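Local coordinates for protein DNA replication initiator (Cdc21/Cdc54) (Methanothermobacter thermautotrophicus, PDB 1LTL) that forms the N-terminal part of an archaeal MCM protein, thought to act as an ATP-dependent replicative helicase on single-stranded DNA, here assembled as a dodecamer, at residues A[130-135]-A[143-148]; A[135-140]-A[160-165]. All blocks are in the same frame, centred on the assembly; numbering follows the deposited sequence.

Contact 1 of 2, residues A[130-135]-A[143-148]; sequences IVKAVF and HHAVTQ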
loop_
_atom_site.group_PDB
_atom_site.type_symbol
_atom_site.label_atom_id
_atom_site.label_comp_id
_atom_site.label_asym_id
_atom_site.label_seq_id
_atom_site.Cartn_x
_atom_site.Cartn_y
_atom_site.Cartn_z
ATOM N N ILE A 130 24.283 -18.962 19.565
ATOM C CA ILE A 130 23.833 -17.747 20.199
ATOM C C ILE A 130 22.844 -18.069 21.295
ATOM O O ILE A 130 21.891 -18.800 21.061
ATOM C CB ILE A 130 23.173 -16.816 19.181
ATOM C CG1 ILE A 130 24.170 -16.509 18.068
ATOM C CG2 ILE A 130 22.691 -15.559 19.857
ATOM C CD1 ILE A 130 23.671 -15.587 17.020
ATOM N N VAL A 131 23.074 -17.553 22.501
ATOM C CA VAL A 131 22.134 -17.787 23.598
ATOM C C VAL A 131 21.297 -16.557 23.770
ATOM O O VAL A 131 20.133 -16.647 24.101
ATOM C CB VAL A 131 22.818 -18.031 24.951
ATOM C CG1 VAL A 131 23.178 -19.493 25.104
ATOM C CG2 VAL A 131 24.040 -17.156 25.072
ATOM N N LYS A 132 21.899 -15.395 23.568
ATOM C CA LYS A 132 21.165 -14.150 23.706
ATOM C C LYS A 132 21.376 -13.377 22.429
ATOM O O LYS A 132 22.431 -12.794 22.225
ATOM C CB LYS A 132 21.691 -13.356 24.906
ATOM C CG LYS A 132 20.861 -12.123 25.267
ATOM C CD LYS A 132 21.401 -11.411 26.524
ATOM C CE LYS A 132 21.380 -12.335 27.772
ATOM N NZ LYS A 132 22.143 -11.800 28.970
ATOM N N ALA A 133 20.377 -13.412 21.552
ATOM C CA ALA A 133 20.447 -12.715 20.275
ATOM C C ALA A 133 19.957 -11.294 20.432
ATOM O O ALA A 133 18.945 -11.032 21.075
ATOM C CB ALA A 133 19.613 -13.425 19.246
ATOM N N VAL A 134 20.685 -10.365 19.848
ATOM C CA VAL A 134 20.280 -8.982 19.931
ATOM C C VAL A 134 19.762 -8.538 18.578
ATOM O O VAL A 134 20.427 -8.725 17.565
ATOM C CB VAL A 134 21.451 -8.102 20.360
ATOM C CG1 VAL A 134 21.072 -6.646 20.251
ATOM C CG2 VAL A 134 21.836 -8.452 21.778
ATOM N N PHE A 135 18.571 -7.964 18.545
ATOM C CA PHE A 135 18.035 -7.528 17.275
ATOM C C PHE A 135 17.856 -6.025 17.203
ATOM O O PHE A 135 17.641 -5.343 18.216
ATOM C CB PHE A 135 16.677 -8.162 16.993
ATOM C CG PHE A 135 16.680 -9.661 16.967
ATOM C CD1 PHE A 135 16.592 -10.386 18.137
ATOM C CD2 PHE A 135 16.718 -10.346 15.764
ATOM C CE1 PHE A 135 16.548 -11.760 18.106
ATOM C CE2 PHE A 135 16.672 -11.724 15.728
ATOM C CZ PHE A 135 16.587 -12.428 16.898
ATOM N N HIS A 143 17.310 -1.452 19.993
ATOM C CA HIS A 143 17.860 -2.795 20.184
ATOM C C HIS A 143 17.043 -3.639 21.170
ATOM O O HIS A 143 16.598 -3.148 22.202
ATOM C CB HIS A 143 19.301 -2.691 20.658
ATOM C CG HIS A 143 20.263 -2.265 19.587
ATOM N ND1 HIS A 143 19.870 -1.583 18.455
ATOM C CD2 HIS A 143 21.604 -2.436 19.464
ATOM C CE1 HIS A 143 20.917 -1.358 17.681
ATOM N NE2 HIS A 143 21.980 -1.863 18.268
ATOM N N HIS A 144 16.822 -4.908 20.839
ATOM C CA HIS A 144 16.064 -5.828 21.703
ATOM C C HIS A 144 16.866 -7.121 21.832
ATOM O O HIS A 144 17.375 -7.630 20.835
ATOM C CB HIS A 144 14.686 -6.177 21.088
ATOM C CG HIS A 144 13.736 -5.015 20.981
ATOM N ND1 HIS A 144 13.741 -4.136 19.914
ATOM C CD2 HIS A 144 12.751 -4.593 21.808
ATOM C CE1 HIS A 144 12.804 -3.226 20.094
ATOM N NE2 HIS A 144 12.185 -3.472 21.229
ATOM N N ALA A 145 16.993 -7.651 23.045
ATOM C CA ALA A 145 17.709 -8.914 23.253
ATOM C C ALA A 145 16.675 -10.024 23.440
ATOM O O ALA A 145 15.629 -9.813 24.046
ATOM C CB ALA A 145 18.598 -8.818 24.465
ATOM N N VAL A 146 16.950 -11.204 22.908
ATOM C CA VAL A 146 16.004 -12.303 23.040
ATOM C C VAL A 146 16.751 -13.600 23.286
ATOM O O VAL A 146 17.604 -13.992 22.486
ATOM C CB VAL A 146 15.156 -12.471 21.763
ATOM C CG1 VAL A 146 14.194 -13.634 21.914
ATOM C CG2 VAL A 146 14.411 -11.209 21.478
ATOM N N THR A 147 16.421 -14.276 24.381
ATOM C CA THR A 147 17.081 -15.528 24.713
ATOM C C THR A 147 16.681 -16.636 23.760
ATOM O O THR A 147 15.503 -16.842 23.496
ATOM C CB THR A 147 16.754 -15.951 26.122
ATOM O OG1 THR A 147 17.177 -14.932 27.030
ATOM C CG2 THR A 147 17.476 -17.221 26.453
ATOM N N GLN A 148 17.678 -17.337 23.244
ATOM C CA GLN A 148 17.449 -18.414 22.305
ATOM C C GLN A 148 17.667 -19.722 23.007
ATOM O O GLN A 148 18.502 -19.815 23.895
ATOM C CB GLN A 148 18.425 -18.317 21.145
ATOM C CG GLN A 148 18.447 -16.971 20.507
ATOM C CD GLN A 148 17.118 -16.629 19.917
ATOM O OE1 GLN A 148 16.574 -17.392 19.124
ATOM N NE2 GLN A 148 16.573 -15.480 20.300
#

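Contact 2 of 2, residues A[135-140]-A[160-165]; sequences FECRGC and SECGGR. With ZN (zinc ion), chain G.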
loop_
_atom_site.group_PDB
_atom_site.type_symbol
_atom_site.label_atom_id
_atom_site.label_comp_id
_atom_site.label_asym_id
_atom_site.label_seq_id
_atom_site.Cartn_x
_atom_site.Cartn_y
_atom_site.Cartn_z
ATOM N N PHE A 135 18.571 -7.964 18.545
ATOM C CA PHE A 135 18.035 -7.528 17.275
ATOM C C PHE A 135 17.856 -6.025 17.203
ATOM O O PHE A 135 17.641 -5.343 18.216
ATOM C CB PHE A 135 16.677 -8.162 16.993
ATOM C CG PHE A 135 16.680 -9.661 16.967
ATOM C CD1 PHE A 135 16.592 -10.386 18.137
ATOM C CD2 PHE A 135 16.718 -10.346 15.764
ATOM C CE1 PHE A 135 16.548 -11.760 18.106
ATOM C CE2 PHE A 135 16.672 -11.724 15.728
ATOM C CZ PHE A 135 16.587 -12.428 16.898
ATOM N N GLU A 136 17.955 -5.514 15.981
ATOM C CA GLU A 136 17.740 -4.105 15.720
ATOM C C GLU A 136 16.373 -4.047 15.052
ATOM O O GLU A 136 16.125 -4.696 14.039
ATOM C CB GLU A 136 18.782 -3.564 14.760
ATOM C CG GLU A 136 18.570 -2.117 14.360
ATOM C CD GLU A 136 19.420 -1.726 13.151
ATOM O OE1 GLU A 136 19.078 -2.116 12.002
ATOM O OE2 GLU A 136 20.448 -1.033 13.355
ATOM N N CYS A 137 15.472 -3.295 15.653
ATOM C CA CYS A 137 14.155 -3.138 15.094
ATOM C C CYS A 137 14.258 -2.243 13.855
ATOM O O CYS A 137 14.718 -1.115 13.944
ATOM C CB CYS A 137 13.234 -2.492 16.106
ATOM S SG CYS A 137 11.662 -2.112 15.358
ATOM N N ARG A 138 13.818 -2.740 12.707
ATOM C CA ARG A 138 13.894 -1.969 11.486
ATOM C C ARG A 138 12.923 -0.819 11.455
ATOM O O ARG A 138 12.951 0.002 10.552
ATOM C CB ARG A 138 13.695 -2.888 10.288
ATOM C CG ARG A 138 14.793 -3.914 10.230
ATOM C CD ARG A 138 14.746 -4.761 8.994
ATOM N NE ARG A 138 16.093 -4.919 8.456
ATOM C CZ ARG A 138 16.526 -5.996 7.803
ATOM N NH1 ARG A 138 15.706 -7.033 7.605
ATOM N NH2 ARG A 138 17.781 -6.034 7.339
ATOM N N GLY A 139 12.073 -0.751 12.461
ATOM C CA GLY A 139 11.100 0.315 12.527
ATOM C C GLY A 139 11.621 1.566 13.196
ATOM O O GLY A 139 11.419 2.654 12.672
ATOM N N CYS A 140 12.289 1.415 14.339
ATOM C CA CYS A 140 12.802 2.545 15.080
ATOM C C CYS A 140 14.262 2.422 15.399
ATOM O O CYS A 140 14.812 3.210 16.144
ATOM C CB CYS A 140 12.034 2.719 16.375
ATOM S SG CYS A 140 12.284 1.377 17.523
ATOM N N SER A 160 7.663 -3.404 21.055
ATOM C CA SER A 160 6.753 -2.703 21.965
ATOM C C SER A 160 6.825 -1.186 21.903
ATOM O O SER A 160 5.860 -0.505 22.244
ATOM C CB SER A 160 7.049 -3.154 23.389
ATOM O OG SER A 160 8.457 -3.186 23.590
ATOM N N GLU A 161 7.973 -0.673 21.463
ATOM C CA GLU A 161 8.225 0.760 21.376
ATOM C C GLU A 161 7.551 1.448 20.218
ATOM O O GLU A 161 7.030 2.544 20.379
ATOM C CB GLU A 161 9.713 1.001 21.257
ATOM C CG GLU A 161 10.522 0.149 22.189
ATOM C CD GLU A 161 10.205 0.466 23.616
ATOM O OE1 GLU A 161 10.414 1.634 24.000
ATOM O OE2 GLU A 161 9.747 -0.444 24.343
ATOM N N CYS A 162 7.584 0.815 19.049
ATOM C CA CYS A 162 6.978 1.413 17.878
ATOM C C CYS A 162 5.986 0.534 17.128
ATOM O O CYS A 162 5.366 0.977 16.159
ATOM C CB CYS A 162 8.056 1.861 16.916
ATOM S SG CYS A 162 8.778 0.529 16.008
ATOM N N GLY A 163 5.833 -0.708 17.571
ATOM C CA GLY A 163 4.905 -1.613 16.921
ATOM C C GLY A 163 5.509 -2.339 15.735
ATOM O O GLY A 163 4.834 -3.080 15.036
ATOM N N GLY A 164 6.797 -2.144 15.504
ATOM C CA GLY A 164 7.425 -2.792 14.371
ATOM C C GLY A 164 7.351 -4.300 14.416
ATOM O O GLY A 164 7.229 -4.880 15.481
ATOM N N ARG A 165 7.425 -4.946 13.264
ATOM C CA ARG A 165 7.382 -6.387 13.268
ATOM C C ARG A 165 8.552 -6.964 12.501
ATOM O O ARG A 165 8.667 -8.176 12.337
ATOM C CB ARG A 165 6.062 -6.876 12.685
ATOM C CG ARG A 165 4.939 -6.822 13.680
ATOM C CD ARG A 165 3.680 -7.310 13.060
ATOM N NE ARG A 165 2.580 -7.392 14.006
ATOM C CZ ARG A 165 1.995 -6.351 14.595
ATOM N NH1 ARG A 165 2.408 -5.126 14.349
ATOM N NH2 ARG A 165 0.959 -6.534 15.411
HETATM ZN ZN ZN G . 10.721 -0.568 16.967
#

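Contact 1 of 2, residues A[130-135]-A[143-148]
Gln148 folds over Ala133, showing how one side chain can reinforce the backbone ladder between two strands. Its CB starts 3.5 Å from Ile130 O. CG, set beside the backbone N by chi1, lies 3.9 Å from Ala133 CB, and the bend at chi2 (-62°) then turns CD alongside the same methyl. At the tip, NE2 lies 3.8 Å from Ala133 CB and turns back to its own strand, donating to Val146 O at 2.8 Å with the acceptor close to the amide plane; OE1 takes a bond from Thr154 N. Val146 O is therefore gripped twice, Ala133 N and Gln148 NE2 reaching it from opposite faces of its carbonyl plane. An alanine in place of Gln148 would probably leave Val146 O with only the Ala133 N-H of this pair, Thr154 N without its acceptor, and a gap beside the Ala133 methyl.

Next to the amide, the Phe135 ring crosses Val146 obliquely, with CE1 4.0 Å from Val146 CB. Both Val146 CB and Gln148 NE2 stand at the ring's edge, near its plane. The opposite side of the sheet is more open; there Val134 CG2 meets Ala145 CB at 4.2 Å.

Between these two faces, Ala133 pairs with Val146 and Phe135 with His144, each by two N-H to O=C bonds, the one from Phe135 N to His144 O nearly straight at 173°. A classic beta bulge sets Val131 and Lys132 together opposite Glu175 of the neighbouring strand. The whole is an antiparallel beta hairpin within the MCM OB domain, whose turn end supplies two zinc ligands, Cys137 and Cys140.

Contact 2 of 2, residues A[135-140]-A[160-165]
Cys137 and Cys140 from one segment and Cys162 from the other point their sulfurs at a common zinc ion, a worked case of a metal joining two loops that share little surface. Between 135-140 and 160-165 the ion supplies the link. Cys137 SG and Cys162 SG each bind it at 2.4 Å, Cys140 SG at 2.6 Å, and the angles between these bonds are close to tetrahedral. Cys159, just before the second segment, fills the fourth position.

The thiolates arrive by different routes. Cys137, at the end of its strand, holds SG anti to the backbone N (chi1 173°), which sets the sulfur beside the carbonyl carbon, on the side facing the zinc ion. Cys140 and Cys162, each the second cysteine of a Cys-x-x-Cys pair, place SG between the backbone N and the carbonyl carbon. These two side chains lie side by side next to the metal, with Cys140 CB 4.1 Å from Cys162 CB and Cys140 SG 3.9 Å from Cys162 SG. Cys137 SG stands 4.0 Å from Cys162 SG, so the sulfurs lie roughly evenly spaced about the ion.

Glycines allow the backbones to come near. Gly164 CA lies 4.4 Å from Cys137 SG, while Gly139 backs onto Cys162 SG and also donates its N-H to Cys137 SG at 3.2 Å. Around the site, Cys140 packs on Cys140 of a neighbouring subunit, and Cys162 O accepts a bond from Arg165 NH2 of another subunit.

Four cysteines filling a tetrahedral shell are consistent with a structural metal, as in other Cys4 zinc sites. The zinc ion would probably offset most of the thiolate charge, with the Gly139 N-H easing that on Cys137 SG, and losing the metal would probably let the two loops part.

From the N terminus the chain first passes through 130-135 and 135-140, which join at Phe135 on strand 113-137 and its end. It then turns back into 143-148, where contact 1 closes a hairpin loop of seven residues. A longer excursion follows before 160-165 returns to the zinc ion, and contact 2 closes a loop of nineteen residues that includes strand 143-147. The two loops thus cross, since their segments alternate along the chain. His144 bridges them, its CE1 4.1 Å from Cys137 CB. Together they tie the sheet of the MCM OB domain to the metal site at its far end, near neighbouring subunits.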